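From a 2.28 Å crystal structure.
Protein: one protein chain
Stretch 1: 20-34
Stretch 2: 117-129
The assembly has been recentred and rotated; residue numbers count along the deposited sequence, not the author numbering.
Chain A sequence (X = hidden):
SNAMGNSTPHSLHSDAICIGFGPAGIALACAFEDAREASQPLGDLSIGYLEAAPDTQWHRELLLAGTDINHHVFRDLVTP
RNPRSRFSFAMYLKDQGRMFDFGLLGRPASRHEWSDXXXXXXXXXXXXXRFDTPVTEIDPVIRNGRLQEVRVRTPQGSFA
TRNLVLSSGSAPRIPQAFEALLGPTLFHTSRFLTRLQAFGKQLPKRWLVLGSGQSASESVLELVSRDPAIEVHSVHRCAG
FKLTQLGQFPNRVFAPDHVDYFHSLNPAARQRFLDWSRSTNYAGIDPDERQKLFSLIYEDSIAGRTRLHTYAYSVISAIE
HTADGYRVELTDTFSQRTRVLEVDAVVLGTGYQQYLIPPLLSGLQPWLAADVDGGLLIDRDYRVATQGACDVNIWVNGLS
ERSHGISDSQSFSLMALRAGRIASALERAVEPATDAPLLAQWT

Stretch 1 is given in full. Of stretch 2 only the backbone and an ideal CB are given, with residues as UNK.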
# COMPACT_ATOMS: atom_id res chain seq x y z
N GLY A 20 -0.20 22.76 -32.54
CA GLY A 20 0.16 22.36 -31.19
C GLY A 20 1.14 21.22 -31.27
O GLY A 20 0.93 20.24 -32.00
N PHE A 21 2.24 21.33 -30.52
CA PHE A 21 3.13 20.19 -30.37
C PHE A 21 3.37 19.88 -28.90
O PHE A 21 4.49 19.59 -28.48
CB PHE A 21 4.44 20.37 -31.14
CG PHE A 21 5.06 19.08 -31.57
CD1 PHE A 21 4.41 18.27 -32.47
CD2 PHE A 21 6.29 18.69 -31.11
CE1 PHE A 21 4.97 17.08 -32.90
CE2 PHE A 21 6.87 17.50 -31.52
CZ PHE A 21 6.20 16.68 -32.42
N GLY A 22 2.29 19.93 -28.12
CA GLY A 22 2.28 19.35 -26.79
C GLY A 22 2.03 17.86 -26.91
O GLY A 22 2.12 17.30 -28.01
N PRO A 23 1.73 17.19 -25.79
CA PRO A 23 1.59 15.74 -25.81
C PRO A 23 0.65 15.24 -26.90
O PRO A 23 0.95 14.26 -27.58
CB PRO A 23 1.00 15.44 -24.44
CG PRO A 23 1.50 16.53 -23.58
CD PRO A 23 1.63 17.73 -24.43
N ALA A 24 -0.47 15.92 -27.09
CA ALA A 24 -1.43 15.49 -28.08
C ALA A 24 -0.83 15.45 -29.48
O ALA A 24 -0.98 14.44 -30.18
CB ALA A 24 -2.66 16.40 -28.04
N GLY A 25 -0.16 16.53 -29.89
CA GLY A 25 0.49 16.55 -31.21
C GLY A 25 1.66 15.59 -31.30
O GLY A 25 1.98 15.03 -32.36
N ILE A 26 2.35 15.38 -30.19
CA ILE A 26 3.48 14.45 -30.20
C ILE A 26 2.97 13.04 -30.41
O ILE A 26 3.55 12.24 -31.17
CB ILE A 26 4.27 14.56 -28.91
CG1 ILE A 26 5.07 15.85 -28.92
CG2 ILE A 26 5.20 13.37 -28.76
CD1 ILE A 26 5.48 16.32 -27.56
N ALA A 27 1.86 12.74 -29.74
CA ALA A 27 1.23 11.44 -29.87
C ALA A 27 0.86 11.18 -31.29
O ALA A 27 1.02 10.09 -31.75
CB ALA A 27 -0.01 11.36 -29.01
N LEU A 28 0.30 12.19 -31.97
CA LEU A 28 -0.06 12.09 -33.39
C LEU A 28 1.15 11.87 -34.26
O LEU A 28 1.10 11.01 -35.14
CB LEU A 28 -0.77 13.34 -33.85
CG LEU A 28 -1.27 13.31 -35.27
CD1 LEU A 28 -2.39 12.30 -35.47
CD2 LEU A 28 -1.73 14.72 -35.61
N ALA A 29 2.20 12.65 -34.07
CA ALA A 29 3.46 12.41 -34.80
C ALA A 29 4.00 11.02 -34.58
O ALA A 29 4.51 10.40 -35.51
CB ALA A 29 4.52 13.43 -34.43
N CYS A 30 3.86 10.48 -33.35
CA CYS A 30 4.32 9.12 -33.12
C CYS A 30 3.58 8.12 -33.99
O CYS A 30 4.17 7.17 -34.44
CB CYS A 30 4.19 8.71 -31.66
SG CYS A 30 5.34 9.55 -30.55
N ALA A 31 2.30 8.30 -34.22
CA ALA A 31 1.57 7.39 -35.12
C ALA A 31 2.14 7.44 -36.52
O ALA A 31 2.30 6.40 -37.16
CB ALA A 31 0.09 7.71 -35.17
N PHE A 32 2.44 8.64 -37.00
CA PHE A 32 3.00 8.76 -38.35
C PHE A 32 4.38 8.16 -38.42
O PHE A 32 4.67 7.38 -39.33
CB PHE A 32 2.99 10.21 -38.82
CG PHE A 32 1.63 10.69 -39.22
CD1 PHE A 32 1.05 10.24 -40.38
CD2 PHE A 32 0.91 11.52 -38.40
CE1 PHE A 32 -0.21 10.64 -40.74
CE2 PHE A 32 -0.36 11.94 -38.75
CZ PHE A 32 -0.92 11.50 -39.93
N GLU A 33 5.23 8.48 -37.45
CA GLU A 33 6.56 7.88 -37.44
C GLU A 33 6.53 6.37 -37.31
O GLU A 33 7.25 5.70 -38.02
CB GLU A 33 7.45 8.52 -36.37
CG GLU A 33 7.75 9.99 -36.63
CD GLU A 33 8.64 10.23 -37.87
OE1 GLU A 33 9.54 9.40 -38.13
OE2 GLU A 33 8.43 11.26 -38.57
N ASP A 34 5.72 5.80 -36.41
CA ASP A 34 5.57 4.33 -36.37
C ASP A 34 5.31 3.78 -37.77
O ASP A 34 5.91 2.80 -38.18
CB ASP A 34 4.40 3.90 -35.47
CG ASP A 34 4.74 3.96 -33.97
OD1 ASP A 34 5.90 4.30 -33.59
OD2 ASP A 34 3.82 3.66 -33.15
N UNK A 117 10.36 11.84 -20.15
CA UNK A 117 9.90 10.91 -21.20
C UNK A 117 9.37 11.68 -22.38
O UNK A 117 9.70 11.42 -23.52
CB UNK A 117 8.82 9.96 -20.67
N UNK A 118 8.53 12.65 -22.08
CA UNK A 118 7.87 13.40 -23.11
C UNK A 118 8.87 14.18 -23.96
O UNK A 118 8.76 14.23 -25.19
CB UNK A 118 6.84 14.35 -22.49
N UNK A 119 9.87 14.79 -23.33
CA UNK A 119 10.99 15.41 -24.10
C UNK A 119 11.76 14.35 -24.89
O UNK A 119 12.20 14.59 -26.00
CB UNK A 119 11.95 16.15 -23.16
N UNK A 120 11.90 13.16 -24.33
CA UNK A 120 12.64 12.12 -25.01
C UNK A 120 11.92 11.68 -26.27
O UNK A 120 12.56 11.38 -27.29
CB UNK A 120 12.86 10.93 -24.08
N UNK A 121 10.60 11.62 -26.23
CA UNK A 121 9.83 11.29 -27.44
C UNK A 121 9.82 12.46 -28.41
O UNK A 121 10.06 12.31 -29.61
CB UNK A 121 8.40 10.90 -27.08
N UNK A 122 9.51 13.63 -27.90
CA UNK A 122 9.47 14.83 -28.75
C UNK A 122 10.74 14.93 -29.59
O UNK A 122 10.66 14.98 -30.82
CB UNK A 122 9.30 16.09 -27.90
N UNK A 123 11.89 14.90 -28.94
CA UNK A 123 13.20 14.98 -29.64
C UNK A 123 13.38 14.02 -30.79
O UNK A 123 14.29 14.20 -31.57
CB UNK A 123 14.33 14.73 -28.64
N UNK A 124 12.60 12.95 -30.83
CA UNK A 124 12.75 11.93 -31.85
C UNK A 124 11.76 12.09 -32.97
O UNK A 124 11.97 11.49 -34.02
CB UNK A 124 12.61 10.54 -31.23
N UNK A 125 10.68 12.85 -32.76
CA UNK A 125 9.62 12.99 -33.78
C UNK A 125 9.29 14.44 -34.17
O UNK A 125 8.26 14.71 -34.78
CB UNK A 125 8.34 12.32 -33.27
N UNK A 126 10.17 15.38 -33.84
CA UNK A 126 9.91 16.79 -34.05
C UNK A 126 10.52 17.36 -35.33
O UNK A 126 10.49 18.57 -35.52
CB UNK A 126 10.43 17.58 -32.85
N UNK A 127 11.07 16.52 -36.21
CA UNK A 127 11.63 16.98 -37.50
C UNK A 127 10.68 17.77 -38.41
O UNK A 127 11.11 18.34 -39.40
CB UNK A 127 12.13 15.76 -38.28
N UNK A 128 9.38 17.79 -38.12
CA UNK A 128 8.42 18.57 -38.91
C UNK A 128 7.73 19.59 -38.04
O UNK A 128 6.62 20.04 -38.32
CB UNK A 128 7.38 17.66 -39.57
N UNK A 129 8.37 19.96 -36.94
CA UNK A 129 7.74 20.88 -36.04
C UNK A 129 8.44 22.21 -36.11
O UNK A 129 9.66 22.26 -36.02
CB UNK A 129 7.74 20.34 -34.61

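Position 117 opens the helical part of the second stretch, with nothing of the first within 5.5 Å of its ideal CB. The contact sets no rule here, and the residue is Tyr117, whose hydroxyl is hydrogen-bonded elsewhere in the structure.

Position 118 is different: CA-to-CB points toward the first helix, yet the CB stops short of it, with Pro23 and Ile26 beyond. The gap asks for a longer apolar chain, such as leucine, isoleucine or methionine. It is Leu118, with chi1 t and chi2 p; its CD1 lies 3.8 Å from Ile26 CD1 and 4.2 Å from Pro23 CG.

Position 119 points away and accepts almost anything as far as this contact is concerned; it is Gly119. Position 120 is out of reach and equally unconstrained, and it holds Trp120.

At 121 the ideal CB faces the first helix, 4.4 Å from Ile26 CG2 and 4.8 Å from Cys30 SG. So little space favours a compact apolar side chain: valine, alanine or perhaps threonine. Val121 fills it, placing CG1 3.7 Å from Ile26 CG2 and 3.3 Å from Cys30 SG, a tight packing contact.

Position 122 sits where the backbones come close, its CA 6.2 Å from the CA of Ile26. The CB points sideways, already 3.8 Å from Ile26 CD1 and 4.6 Å from Phe21 CE2, so glycine, alanine or serine would suit. Ser122 is deposited, and its OG approaches the edge of the Phe21 ring, 3.8 Å from CE2. Together with 118, 121 and 125, it forms the hole that receives the Ile26 knob.

Position 123 points away, and the exposed Arg123 makes no contact with the first stretch. Position 124 points sideways into space that the first stretch leaves empty; a polar residue could serve its own helix, and Gln124 does, with NE2 donating to Trp120 O at 3.0 Å.

At 125 the CB points toward a hollow lined by Ile26, Ala29, Cys30 and Glu33, 4.1 Å from both Ala29 CB and Glu33 CG. A medium apolar knob, valine or isoleucine, looks right. Val125 answers with both branches: CG2 is 4.0 Å from Ala29 CB and also 4.0 Å from Phe21 CZ, while CG1 is 3.8 Å from Glu33 CG.

Position 126 begins a type I turn, where aspartate, asparagine or serine is common. Its ideal CB is 3.8 Å from Phe21 CE2, so a polar end should lead outward, as that of Asp126 does.

Position 127 has room for a side chain but is Gly127, within the turn. At 128 the CB is sideways and distant, though the acidic Glu33 lies in that direction, so a long polar or basic chain could approach it; His128 brings CE1 to 4.1 Å from Glu33 OE2.

Finally, 129 points at Phe21, its CB 4.1 Å from CD2. Valine, isoleucine or threonine could cover the ring; Thr129 does, with OG1 over one face, 3.3 Å from Phe21 CZ, and CG2 making an off-centre CH-pi contact.

Stretch 2 (117-129) YLGWVSRQVDGHT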
# COMPACT_ATOMS: atom_id res chain seq x y z
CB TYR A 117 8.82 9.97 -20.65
CG TYR A 117 8.01 9.22 -21.70
CD1 TYR A 117 8.58 8.24 -22.50
CD2 TYR A 117 6.64 9.49 -21.87
CE1 TYR A 117 7.82 7.56 -23.45
CE2 TYR A 117 5.88 8.82 -22.81
CZ TYR A 117 6.47 7.86 -23.59
OH TYR A 117 5.70 7.23 -24.52
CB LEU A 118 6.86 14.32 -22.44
CG LEU A 118 6.26 15.32 -23.38
CD1 LEU A 118 5.15 14.64 -24.16
CD2 LEU A 118 5.74 16.51 -22.59
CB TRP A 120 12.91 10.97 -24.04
CG TRP A 120 13.53 9.73 -24.60
CD1 TRP A 120 14.87 9.42 -24.60
CD2 TRP A 120 12.85 8.57 -25.10
NE1 TRP A 120 15.05 8.17 -25.13
CE2 TRP A 120 13.84 7.63 -25.46
CE3 TRP A 120 11.51 8.25 -25.32
CZ2 TRP A 120 13.52 6.39 -26.02
CZ3 TRP A 120 11.20 7.03 -25.88
CH2 TRP A 120 12.20 6.11 -26.22
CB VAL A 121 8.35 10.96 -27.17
CG1 VAL A 121 7.67 10.57 -28.47
CG2 VAL A 121 8.23 9.80 -26.20
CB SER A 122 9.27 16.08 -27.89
OG SER A 122 9.34 17.23 -28.70
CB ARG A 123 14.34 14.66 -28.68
CG ARG A 123 14.86 15.83 -27.89
CD ARG A 123 16.07 15.41 -27.07
NE ARG A 123 15.71 14.88 -25.74
CZ ARG A 123 16.06 13.68 -25.25
NH1 ARG A 123 16.79 12.81 -25.96
NH2 ARG A 123 15.67 13.35 -24.01
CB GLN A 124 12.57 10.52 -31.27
CG GLN A 124 13.65 10.07 -30.31
CD GLN A 124 13.34 8.72 -29.74
OE1 GLN A 124 13.55 7.71 -30.39
NE2 GLN A 124 12.80 8.70 -28.52
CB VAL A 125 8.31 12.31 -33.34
CG1 VAL A 125 8.54 10.84 -33.04
CG2 VAL A 125 7.71 12.99 -32.12
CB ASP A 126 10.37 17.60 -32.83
CG ASP A 126 11.88 17.62 -32.67
OD1 ASP A 126 12.60 16.93 -33.43
OD2 ASP A 126 12.34 18.33 -31.76
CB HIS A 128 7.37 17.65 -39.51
CG HIS A 128 7.96 16.60 -40.40
ND1 HIS A 128 8.21 15.32 -39.96
CD2 HIS A 128 8.36 16.65 -41.69
CE1 HIS A 128 8.75 14.62 -40.95
NE2 HIS A 128 8.84 15.40 -42.01
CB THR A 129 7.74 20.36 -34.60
OG1 THR A 129 7.05 19.11 -34.55
CG2 THR A 129 7.02 21.34 -33.71
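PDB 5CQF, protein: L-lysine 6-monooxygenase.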